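Local coordinates for protein ethylbenzene dehydrogenase alpha-subunit (Aromatoleum aromaticum, PDB 2IVF) that belongs to the molybdopterin oxidoreductase family and carries a molybdenum atom, an iron/sulfur cluster and two dinucleotide ligands of the molybdopterin type, at residues A228-H236 with F805-L816; G309-L319 with I428-A436. All coordinates share one frame; numbering follows the deposited sequence.

Interaction 1: residues A228-H236 with F805-L816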
loop_
_atom_site.group_PDB
_atom_site.type_symbol
_atom_site.label_atom_id
_atom_site.label_comp_id
_atom_site.label_asym_id
_atom_site.label_seq_id
_atom_site.Cartn_x
_atom_site.Cartn_y
_atom_site.Cartn_z
ATOM N N ALA A 228 -17.480 -20.671 3.186
ATOM C CA ALA A 228 -18.739 -20.084 2.778
ATOM C C ALA A 228 -19.341 -20.968 1.687
ATOM O O ALA A 228 -20.526 -21.318 1.710
ATOM C CB ALA A 228 -18.495 -18.645 2.246
ATOM N N PHE A 229 -18.499 -21.345 0.722
ATOM C CA PHE A 229 -18.963 -22.142 -0.428
ATOM C C PHE A 229 -19.612 -23.392 0.102
ATOM O O PHE A 229 -20.636 -23.821 -0.366
ATOM C CB PHE A 229 -17.750 -22.500 -1.303
ATOM C CG PHE A 229 -18.081 -22.871 -2.722
ATOM C CD1 PHE A 229 -18.860 -22.050 -3.515
ATOM C CD2 PHE A 229 -17.532 -23.994 -3.285
ATOM C CE1 PHE A 229 -19.134 -22.398 -4.821
ATOM C CE2 PHE A 229 -17.807 -24.368 -4.618
ATOM C CZ PHE A 229 -18.582 -23.548 -5.381
ATOM N N HIS A 230 -19.000 -23.999 1.107
ATOM C CA HIS A 230 -19.483 -25.265 1.595
ATOM C C HIS A 230 -20.660 -25.169 2.571
ATOM O O HIS A 230 -21.446 -26.086 2.650
ATOM C CB HIS A 230 -18.333 -26.086 2.136
ATOM C CG HIS A 230 -17.419 -26.550 1.039
ATOM N ND1 HIS A 230 -16.156 -27.022 1.274
ATOM C CD2 HIS A 230 -17.577 -26.546 -0.319
ATOM C CE1 HIS A 230 -15.576 -27.321 0.120
ATOM N NE2 HIS A 230 -16.419 -27.044 -0.864
ATOM N N THR A 231 -20.790 -24.033 3.223
ATOM C CA THR A 231 -21.871 -23.774 4.195
ATOM C C THR A 231 -23.123 -23.272 3.489
ATOM O O THR A 231 -24.230 -23.808 3.685
ATOM C CB THR A 231 -21.415 -22.746 5.225
ATOM O OG1 THR A 231 -20.238 -23.237 5.900
ATOM C CG2 THR A 231 -22.511 -22.443 6.247
ATOM N N PHE A 232 -22.938 -22.279 2.622
ATOM C CA PHE A 232 -24.039 -21.614 1.951
ATOM C C PHE A 232 -24.243 -22.050 0.488
ATOM O O PHE A 232 -25.266 -21.703 -0.138
ATOM C CB PHE A 232 -23.803 -20.121 1.985
ATOM C CG PHE A 232 -23.530 -19.568 3.364
ATOM C CD1 PHE A 232 -24.513 -19.585 4.343
ATOM C CD2 PHE A 232 -22.296 -18.993 3.667
ATOM C CE1 PHE A 232 -24.276 -19.037 5.587
ATOM C CE2 PHE A 232 -22.056 -18.436 4.924
ATOM C CZ PHE A 232 -23.056 -18.475 5.870
ATOM N N GLY A 233 -23.272 -22.761 -0.066
ATOM C CA GLY A 233 -23.354 -23.194 -1.469
ATOM C C GLY A 233 -22.932 -22.056 -2.374
ATOM O O GLY A 233 -23.032 -22.183 -3.565
ATOM N N LYS A 234 -22.438 -20.936 -1.819
ATOM C CA LYS A 234 -21.932 -19.851 -2.663
ATOM C C LYS A 234 -21.045 -18.922 -1.885
ATOM O O LYS A 234 -21.059 -18.924 -0.660
ATOM C CB LYS A 234 -23.077 -19.054 -3.320
ATOM C CG LYS A 234 -23.849 -18.125 -2.366
ATOM C CD LYS A 234 -24.824 -18.872 -1.516
ATOM C CE LYS A 234 -25.784 -17.924 -0.770
ATOM N NZ LYS A 234 -26.698 -17.145 -1.687
ATOM N N MET A 235 -20.265 -18.121 -2.601
ATOM C CA MET A 235 -19.332 -17.235 -1.948
ATOM C C MET A 235 -19.381 -15.826 -2.471
ATOM O O MET A 235 -18.762 -14.968 -1.902
ATOM C CB MET A 235 -17.895 -17.773 -2.002
ATOM C CG MET A 235 -17.253 -17.785 -3.340
ATOM S SD MET A 235 -15.553 -18.483 -3.299
ATOM C CE MET A 235 -15.934 -20.214 -3.491
ATOM N N HIS A 236 -20.109 -15.599 -3.551
ATOM C CA HIS A 236 -20.103 -14.310 -4.184
ATOM C C HIS A 236 -21.109 -13.387 -3.512
ATOM O O HIS A 236 -22.100 -12.988 -4.110
ATOM C CB HIS A 236 -20.335 -14.455 -5.664
ATOM C CG HIS A 236 -19.093 -14.806 -6.397
ATOM N ND1 HIS A 236 -17.938 -14.068 -6.268
ATOM C CD2 HIS A 236 -18.802 -15.833 -7.226
ATOM C CE1 HIS A 236 -16.985 -14.625 -6.997
ATOM N NE2 HIS A 236 -17.484 -15.694 -7.594
ATOM N N PHE A 805 -31.064 -22.227 0.265
ATOM C CA PHE A 805 -29.677 -22.114 -0.101
ATOM C C PHE A 805 -29.354 -23.200 -1.093
ATOM O O PHE A 805 -29.947 -24.285 -1.035
ATOM C CB PHE A 805 -28.788 -22.326 1.118
ATOM C CG PHE A 805 -28.813 -21.214 2.078
ATOM C CD1 PHE A 805 -29.825 -21.114 3.023
ATOM C CD2 PHE A 805 -27.828 -20.262 2.040
ATOM C CE1 PHE A 805 -29.817 -20.071 3.952
ATOM C CE2 PHE A 805 -27.818 -19.217 2.929
ATOM C CZ PHE A 805 -28.810 -19.127 3.891
ATOM N N PRO A 806 -28.417 -22.917 -2.025
ATOM C CA PRO A 806 -28.074 -23.957 -2.987
ATOM C C PRO A 806 -27.107 -25.016 -2.416
ATOM O O PRO A 806 -25.949 -25.146 -2.867
ATOM C CB PRO A 806 -27.478 -23.153 -4.129
ATOM C CG PRO A 806 -26.744 -22.035 -3.414
ATOM C CD PRO A 806 -27.681 -21.654 -2.293
ATOM N N THR A 807 -27.598 -25.771 -1.436
ATOM C CA THR A 807 -26.805 -26.765 -0.728
ATOM C C THR A 807 -27.576 -28.106 -0.716
ATOM O O THR A 807 -28.769 -28.139 -0.971
ATOM C CB THR A 807 -26.543 -26.377 0.751
ATOM O OG1 THR A 807 -27.777 -26.214 1.456
ATOM C CG2 THR A 807 -25.704 -25.150 0.908
ATOM N N HIS A 808 -26.857 -29.191 -0.435
ATOM C CA HIS A 808 -27.423 -30.511 -0.160
ATOM C C HIS A 808 -28.731 -30.471 0.665
ATOM O O HIS A 808 -29.755 -31.065 0.262
ATOM C CB HIS A 808 -26.377 -31.327 0.583
ATOM C CG HIS A 808 -26.681 -32.788 0.669
ATOM N ND1 HIS A 808 -26.742 -33.605 -0.444
ATOM C CD2 HIS A 808 -26.915 -33.591 1.740
ATOM C CE1 HIS A 808 -27.012 -34.844 -0.063
ATOM N NE2 HIS A 808 -27.110 -34.865 1.259
ATOM N N THR A 809 -28.659 -29.807 1.810
ATOM C CA THR A 809 -29.768 -29.677 2.778
ATOM C C THR A 809 -30.750 -28.551 2.489
ATOM O O THR A 809 -31.770 -28.407 3.204
ATOM C CB THR A 809 -29.241 -29.411 4.191
ATOM O OG1 THR A 809 -28.492 -28.184 4.215
ATOM C CG2 THR A 809 -28.389 -30.589 4.696
ATOM N N ARG A 810 -30.432 -27.748 1.472
ATOM C CA ARG A 810 -31.157 -26.510 1.127
ATOM C C ARG A 810 -31.046 -25.414 2.185
ATOM O O ARG A 810 -31.733 -24.390 2.127
ATOM C CB ARG A 810 -32.613 -26.772 0.808
ATOM C CG ARG A 810 -32.819 -27.452 -0.538
ATOM C CD ARG A 810 -32.616 -26.460 -1.715
ATOM N NE ARG A 810 -32.459 -27.183 -2.986
ATOM C CZ ARG A 810 -33.460 -27.519 -3.783
ATOM N NH1 ARG A 810 -34.697 -27.200 -3.469
ATOM N NH2 ARG A 810 -33.230 -28.197 -4.905
ATOM N N ARG A 811 -30.171 -25.647 3.149
ATOM C CA ARG A 811 -29.954 -24.725 4.243
ATOM C C ARG A 811 -28.494 -24.371 4.401
ATOM O O ARG A 811 -27.623 -24.888 3.699
ATOM C CB ARG A 811 -30.500 -25.325 5.528
ATOM C CG ARG A 811 -32.008 -25.458 5.489
ATOM C CD ARG A 811 -32.545 -26.727 6.149
ATOM N NE ARG A 811 -33.984 -26.538 6.231
ATOM C CZ ARG A 811 -34.834 -26.717 5.223
ATOM N NH1 ARG A 811 -34.423 -27.213 4.064
ATOM N NH2 ARG A 811 -36.118 -26.453 5.403
ATOM N N ALA A 812 -28.231 -23.391 5.271
ATOM C CA ALA A 812 -26.858 -23.030 5.589
ATOM C C ALA A 812 -26.387 -24.231 6.402
ATOM O O ALA A 812 -26.946 -24.508 7.448
ATOM C CB ALA A 812 -26.797 -21.777 6.375
ATOM N N GLN A 813 -25.383 -24.922 5.896
ATOM C CA GLN A 813 -25.163 -26.306 6.247
ATOM C C GLN A 813 -23.836 -26.489 6.942
ATOM O O GLN A 813 -22.803 -26.354 6.330
ATOM C CB GLN A 813 -25.208 -27.151 5.004
ATOM C CG GLN A 813 -25.125 -28.603 5.317
ATOM C CD GLN A 813 -25.295 -29.480 4.122
ATOM O OE1 GLN A 813 -25.935 -29.084 3.147
ATOM N NE2 GLN A 813 -24.746 -30.692 4.191
ATOM N N PHE A 814 -23.896 -26.744 8.244
ATOM C CA PHE A 814 -22.713 -26.998 9.048
ATOM C C PHE A 814 -22.278 -28.430 9.154
ATOM O O PHE A 814 -21.130 -28.659 9.516
ATOM C CB PHE A 814 -22.912 -26.383 10.400
ATOM C CG PHE A 814 -23.111 -24.922 10.296
ATOM C CD1 PHE A 814 -22.027 -24.095 10.130
ATOM C CD2 PHE A 814 -24.370 -24.394 10.214
ATOM C CE1 PHE A 814 -22.181 -22.760 9.936
ATOM C CE2 PHE A 814 -24.528 -23.047 10.021
ATOM C CZ PHE A 814 -23.423 -22.228 9.896
ATOM N N TYR A 815 -23.173 -29.363 8.833
ATOM C CA TYR A 815 -22.835 -30.786 8.812
ATOM C C TYR A 815 -22.643 -31.290 7.379
ATOM O O TYR A 815 -23.604 -31.342 6.604
ATOM C CB TYR A 815 -23.896 -31.556 9.579
ATOM C CG TYR A 815 -23.558 -32.997 9.850
ATOM C CD1 TYR A 815 -22.460 -33.344 10.624
ATOM C CD2 TYR A 815 -24.338 -34.008 9.357
ATOM C CE1 TYR A 815 -22.144 -34.697 10.866
ATOM C CE2 TYR A 815 -24.028 -35.333 9.592
ATOM C CZ TYR A 815 -22.946 -35.675 10.354
ATOM O OH TYR A 815 -22.658 -37.015 10.606
ATOM N N LEU A 816 -21.407 -31.643 7.013
ATOM C CA LEU A 816 -21.124 -32.180 5.660
ATOM C C LEU A 816 -20.949 -33.673 5.797
ATOM O O LEU A 816 -19.928 -34.147 6.281
ATOM C CB LEU A 816 -19.902 -31.532 5.030
ATOM C CG LEU A 816 -19.986 -29.996 5.015
ATOM C CD1 LEU A 816 -18.651 -29.356 4.589
ATOM C CD2 LEU A 816 -21.101 -29.498 4.096
HETATM O O HOH W 1 -20.232 -25.865 6.932
#
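Thr231 O, near the end of helix 226-232, receives the backbone N of Gln813 at 2.7 Å, the donor tilted 25° from the carbonyl plane. CA of Ala812 adds a C-H contact to the same oxygen, and Thr807 CG2 packs against it at 3.4 Å. The loop keeps its shape through its own side chains: Thr807 OG1 donates to Arg811 O (2.6 Å), while the extended Gln813 side chain brings OE1 to the N and OG1 of Thr809, both reaching it from one face of the amide. With its CG2 anti to the backbone N, Thr231 sets this methyl over the centre of the Phe232 ring and over a face of Phe814, 4.1 Å from the Phe814 centroid. Its OG1 shares a water with Gln813 O and is also hydrogen-bonded to Gly227 O. Phe232 and Phe805 lie side by side, the planes 29° apart and displaced until little of one ring lies over the other; CE2 of Phe805 comes 3.6 Å from CD1 of Phe232. Pro806, at the centre of an inverse gamma turn, lays CD against Phe232 O. This is a glycine-terminated helix C-terminus, Gly233 turning out at positive phi (81°), with a buried loop docked on its last carbonyls.

Interaction 2: residues G309-L319 with I428-A436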
loop_
_atom_site.group_PDB
_atom_site.type_symbol
_atom_site.label_atom_id
_atom_site.label_comp_id
_atom_site.label_asym_id
_atom_site.label_seq_id
_atom_site.Cartn_x
_atom_site.Cartn_y
_atom_site.Cartn_z
ATOM N N GLY A 309 -15.236 -21.952 20.303
ATOM C CA GLY A 309 -15.341 -21.514 21.703
ATOM C C GLY A 309 -16.480 -20.524 21.876
ATOM O O GLY A 309 -17.296 -20.643 22.819
ATOM N N LEU A 310 -16.584 -19.581 20.945
ATOM C CA LEU A 310 -17.674 -18.610 20.950
ATOM C C LEU A 310 -19.024 -19.317 20.800
ATOM O O LEU A 310 -19.997 -18.956 21.444
ATOM C CB LEU A 310 -17.513 -17.572 19.842
ATOM C CG LEU A 310 -16.846 -16.234 20.234
ATOM C CD1 LEU A 310 -15.523 -16.389 20.995
ATOM C CD2 LEU A 310 -16.731 -15.301 19.028
ATOM N N SER A 311 -19.090 -20.300 19.908
ATOM C CA SER A 311 -20.326 -21.021 19.697
ATOM C C SER A 311 -20.694 -21.811 20.924
ATOM O O SER A 311 -21.868 -21.896 21.276
ATOM C CB SER A 311 -20.189 -21.961 18.521
ATOM O OG SER A 311 -19.853 -21.236 17.353
ATOM N N GLN A 312 -19.692 -22.422 21.575
ATOM C CA GLN A 312 -19.926 -23.176 22.776
ATOM C C GLN A 312 -20.488 -22.279 23.861
ATOM O O GLN A 312 -21.398 -22.668 24.583
ATOM C CB GLN A 312 -18.651 -23.859 23.259
ATOM C CG GLN A 312 -18.881 -24.936 24.309
ATOM C CD GLN A 312 -19.044 -24.441 25.748
ATOM O OE1 GLN A 312 -19.543 -25.190 26.596
ATOM N NE2 GLN A 312 -18.652 -23.196 26.023
ATOM N N VAL A 313 -19.977 -21.066 23.941
ATOM C CA VAL A 313 -20.479 -20.088 24.907
ATOM C C VAL A 313 -21.960 -19.789 24.694
ATOM O O VAL A 313 -22.760 -19.873 25.633
ATOM C CB VAL A 313 -19.640 -18.826 24.898
ATOM C CG1 VAL A 313 -20.336 -17.669 25.690
ATOM C CG2 VAL A 313 -18.277 -19.113 25.454
ATOM N N MET A 314 -22.327 -19.460 23.453
ATOM C CA MET A 314 -23.681 -19.120 23.128
ATOM C C MET A 314 -24.612 -20.283 23.326
ATOM O O MET A 314 -25.753 -20.085 23.714
ATOM C CB MET A 314 -23.790 -18.646 21.675
ATOM C CG MET A 314 -23.029 -17.392 21.371
ATOM S SD MET A 314 -23.429 -16.743 19.727
ATOM C CE MET A 314 -22.190 -17.545 18.744
ATOM N N ILE A 315 -24.152 -21.493 23.047
ATOM C CA ILE A 315 -25.019 -22.655 23.264
ATOM C C ILE A 315 -25.143 -22.924 24.763
ATOM O O ILE A 315 -26.253 -22.997 25.292
ATOM C CB ILE A 315 -24.543 -23.871 22.432
ATOM C CG1 ILE A 315 -24.802 -23.571 20.939
ATOM C CG2 ILE A 315 -25.224 -25.194 22.892
ATOM C CD1 ILE A 315 -24.225 -24.583 19.993
ATOM N N ASP A 316 -24.019 -23.027 25.456
ATOM C CA ASP A 316 -24.032 -23.381 26.865
ATOM C C ASP A 316 -24.802 -22.362 27.734
ATOM O O ASP A 316 -25.489 -22.733 28.688
ATOM C CB ASP A 316 -22.588 -23.482 27.334
ATOM C CG ASP A 316 -22.449 -24.142 28.678
ATOM O OD1 ASP A 316 -23.139 -25.146 28.933
ATOM O OD2 ASP A 316 -21.614 -23.668 29.472
ATOM N N GLU A 317 -24.679 -21.093 27.403
ATOM C CA GLU A 317 -25.356 -20.029 28.108
ATOM C C GLU A 317 -26.741 -19.731 27.503
ATOM O O GLU A 317 -27.420 -18.863 27.971
ATOM C CB GLU A 317 -24.468 -18.771 28.143
ATOM C CG GLU A 317 -23.155 -19.006 28.864
ATOM C CD GLU A 317 -22.381 -17.749 29.190
ATOM O OE1 GLU A 317 -22.782 -16.659 28.771
ATOM O OE2 GLU A 317 -21.356 -17.847 29.909
ATOM N N LYS A 318 -27.170 -20.490 26.501
ATOM C CA LYS A 318 -28.509 -20.342 25.904
ATOM C C LYS A 318 -28.756 -18.918 25.380
ATOM O O LYS A 318 -29.822 -18.320 25.604
ATOM C CB LYS A 318 -29.607 -20.775 26.904
ATOM C CG LYS A 318 -29.381 -22.187 27.477
ATOM C CD LYS A 318 -30.575 -22.717 28.260
ATOM C CE LYS A 318 -30.453 -24.240 28.535
ATOM N NZ LYS A 318 -31.740 -24.895 29.078
ATOM N N LEU A 319 -27.763 -18.399 24.681
ATOM C CA LEU A 319 -27.809 -17.052 24.118
ATOM C C LEU A 319 -28.128 -17.078 22.633
ATOM O O LEU A 319 -28.227 -16.041 22.004
ATOM C CB LEU A 319 -26.457 -16.374 24.290
ATOM C CG LEU A 319 -25.917 -16.336 25.720
ATOM C CD1 LEU A 319 -24.554 -15.697 25.675
ATOM C CD2 LEU A 319 -26.875 -15.576 26.640
ATOM N N ILE A 428 -12.630 -15.046 24.998
ATOM C CA ILE A 428 -13.538 -16.001 24.375
ATOM C C ILE A 428 -14.962 -15.830 24.954
ATOM O O ILE A 428 -15.954 -15.689 24.205
ATOM C CB ILE A 428 -13.050 -17.426 24.585
ATOM C CG1 ILE A 428 -11.715 -17.635 23.830
ATOM C CG2 ILE A 428 -14.176 -18.429 24.165
ATOM C CD1 ILE A 428 -11.085 -19.112 23.932
ATOM N N ARG A 429 -15.058 -15.786 26.278
ATOM C CA ARG A 429 -16.370 -15.668 26.921
ATOM C C ARG A 429 -16.995 -14.305 26.646
ATOM O O ARG A 429 -18.183 -14.230 26.307
ATOM C CB ARG A 429 -16.285 -15.952 28.415
ATOM C CG ARG A 429 -17.614 -16.438 29.001
ATOM C CD ARG A 429 -17.461 -17.145 30.308
ATOM N NE ARG A 429 -17.165 -18.568 30.218
ATOM C CZ ARG A 429 -16.198 -19.183 30.906
ATOM N NH1 ARG A 429 -15.363 -18.514 31.715
ATOM N NH2 ARG A 429 -16.048 -20.492 30.765
ATOM N N GLU A 430 -16.206 -13.229 26.755
ATOM C CA GLU A 430 -16.717 -11.895 26.442
ATOM C C GLU A 430 -17.259 -11.760 25.020
ATOM O O GLU A 430 -18.345 -11.225 24.810
ATOM C CB GLU A 430 -15.642 -10.834 26.620
ATOM C CG GLU A 430 -16.150 -9.413 26.377
ATOM C CD GLU A 430 -15.047 -8.377 26.606
ATOM O OE1 GLU A 430 -14.232 -8.603 27.526
ATOM O OE2 GLU A 430 -15.024 -7.396 25.849
ATOM N N LEU A 431 -16.481 -12.219 24.048
ATOM C CA LEU A 431 -16.890 -12.145 22.674
ATOM C C LEU A 431 -18.014 -13.118 22.308
ATOM O O LEU A 431 -18.837 -12.800 21.431
ATOM C CB LEU A 431 -15.691 -12.274 21.734
ATOM C CG LEU A 431 -14.747 -11.058 21.781
ATOM C CD1 LEU A 431 -13.387 -11.277 21.017
ATOM C CD2 LEU A 431 -15.455 -9.750 21.283
ATOM N N GLY A 432 -18.055 -14.283 22.952
ATOM C CA GLY A 432 -19.205 -15.193 22.824
ATOM C C GLY A 432 -20.496 -14.483 23.138
ATOM O O GLY A 432 -21.481 -14.548 22.384
ATOM N N ARG A 433 -20.489 -13.780 24.266
ATOM C CA ARG A 433 -21.664 -13.117 24.754
ATOM C C ARG A 433 -22.018 -11.929 23.875
ATOM O O ARG A 433 -23.207 -11.668 23.626
ATOM C CB ARG A 433 -21.476 -12.700 26.226
ATOM C CG ARG A 433 -21.331 -13.908 27.132
ATOM C CD ARG A 433 -20.894 -13.535 28.512
ATOM N NE ARG A 433 -21.016 -14.664 29.430
ATOM C CZ ARG A 433 -20.670 -14.614 30.710
ATOM N NH1 ARG A 433 -20.122 -13.506 31.223
ATOM N NH2 ARG A 433 -20.825 -15.698 31.463
ATOM N N LYS A 434 -21.007 -11.221 23.379
ATOM C CA LYS A 434 -21.248 -10.052 22.576
ATOM C C LYS A 434 -21.778 -10.383 21.211
ATOM O O LYS A 434 -22.656 -9.700 20.724
ATOM C CB LYS A 434 -19.997 -9.200 22.440
ATOM C CG LYS A 434 -19.688 -8.485 23.727
ATOM C CD LYS A 434 -18.466 -7.627 23.687
ATOM C CE LYS A 434 -18.390 -6.715 24.930
ATOM N NZ LYS A 434 -17.120 -5.963 24.942
ATOM N N VAL A 435 -21.208 -11.402 20.580
ATOM C CA VAL A 435 -21.680 -11.821 19.262
ATOM C C VAL A 435 -23.179 -12.178 19.314
ATOM O O VAL A 435 -23.936 -11.881 18.389
ATOM C CB VAL A 435 -20.862 -13.034 18.755
ATOM C CG1 VAL A 435 -21.461 -13.595 17.494
ATOM C CG2 VAL A 435 -19.406 -12.597 18.459
ATOM N N ALA A 436 -23.597 -12.847 20.375
ATOM C CA ALA A 436 -25.012 -13.251 20.528
ATOM C C ALA A 436 -25.955 -12.088 20.655
ATOM O O ALA A 436 -27.134 -12.235 20.373
ATOM C CB ALA A 436 -25.191 -14.176 21.717
HETATM O O HOH W 2 -28.310 -14.700 19.562
#
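The guanidinium of Arg433 meets the carboxylate of Glu317 at its edge, while CG of Arg429 lies 3.8 Å above one of its faces, off-centre. This pair borders a knobs-into-holes packing of helices 303-316 and 425-437; the latter lies on strand 294-296 of a parallel sheet whose strand order is consistent with a Rossmann-like alpha/beta domain, and the former packs against that helix. The grip on Glu317 is side-on and bidentate: Arg433 NE donates to Glu317 OE1 and Arg433 NH2 to Glu317 OE2, each at 2.7 Å, both oxygens being met on the syn side. The two planes are turned 41° against each other, so the salt bridge is not coplanar. Arg429 brings a second positive charge near OE2, beyond salt-bridge distance, and would probably favour the ionised carboxylate; its own NH2 pairs with Glu415.

Inward from this pair, the axes of segments 309-316 and 428-436 approach to 8.1 Å and cross at -64°. Gly432 presents bare backbone at the crossing, and Leu310 lodges among Ile428, Leu431, Gly432 and Val435. The chi1 of Leu310, -96°, departs from a staggered value. Leu310 CG lies 3.6 Å from Gly432 N, and Leu310 CD2 meets CG2 of Val435. Val313 fills the adjoining hole with CG1, against Gly432 CA and the Arg433 stem. Leu431 turns its end toward Leu294 and Val296 of the sheet.

Beyond Glu317, Lys318 takes positive phi in a Schellman motif, and the chain turns Leu319 back onto the partner helix. There CB of Leu319 touches CB of Ala436 at 3.6 Å, and one water donates to both Leu319 O and Ala436 O, 2.8 Å from each.

Both segments of interaction 2 fall between those of interaction 1 in sequence. In space the two centres lie 23 Å apart, and the nearest atoms stay about 8 Å from each other. Helix 454-467 serves both: its Leu463 touches Phe814 of interaction 1 and its Ala464 touches Met314 of interaction 2. Interaction 1 is the deeper, every touching residue being buried, and it joins a helix end to an irregular loop through a backbone hydrogen bond, a shared water and aromatic packing. Interaction 2 lies farther out and pairs two regular helices; its apolar centre gives way to a charged pair at its border, and Glu430 near it forms a salt bridge with Arg279 of the beta-subunit.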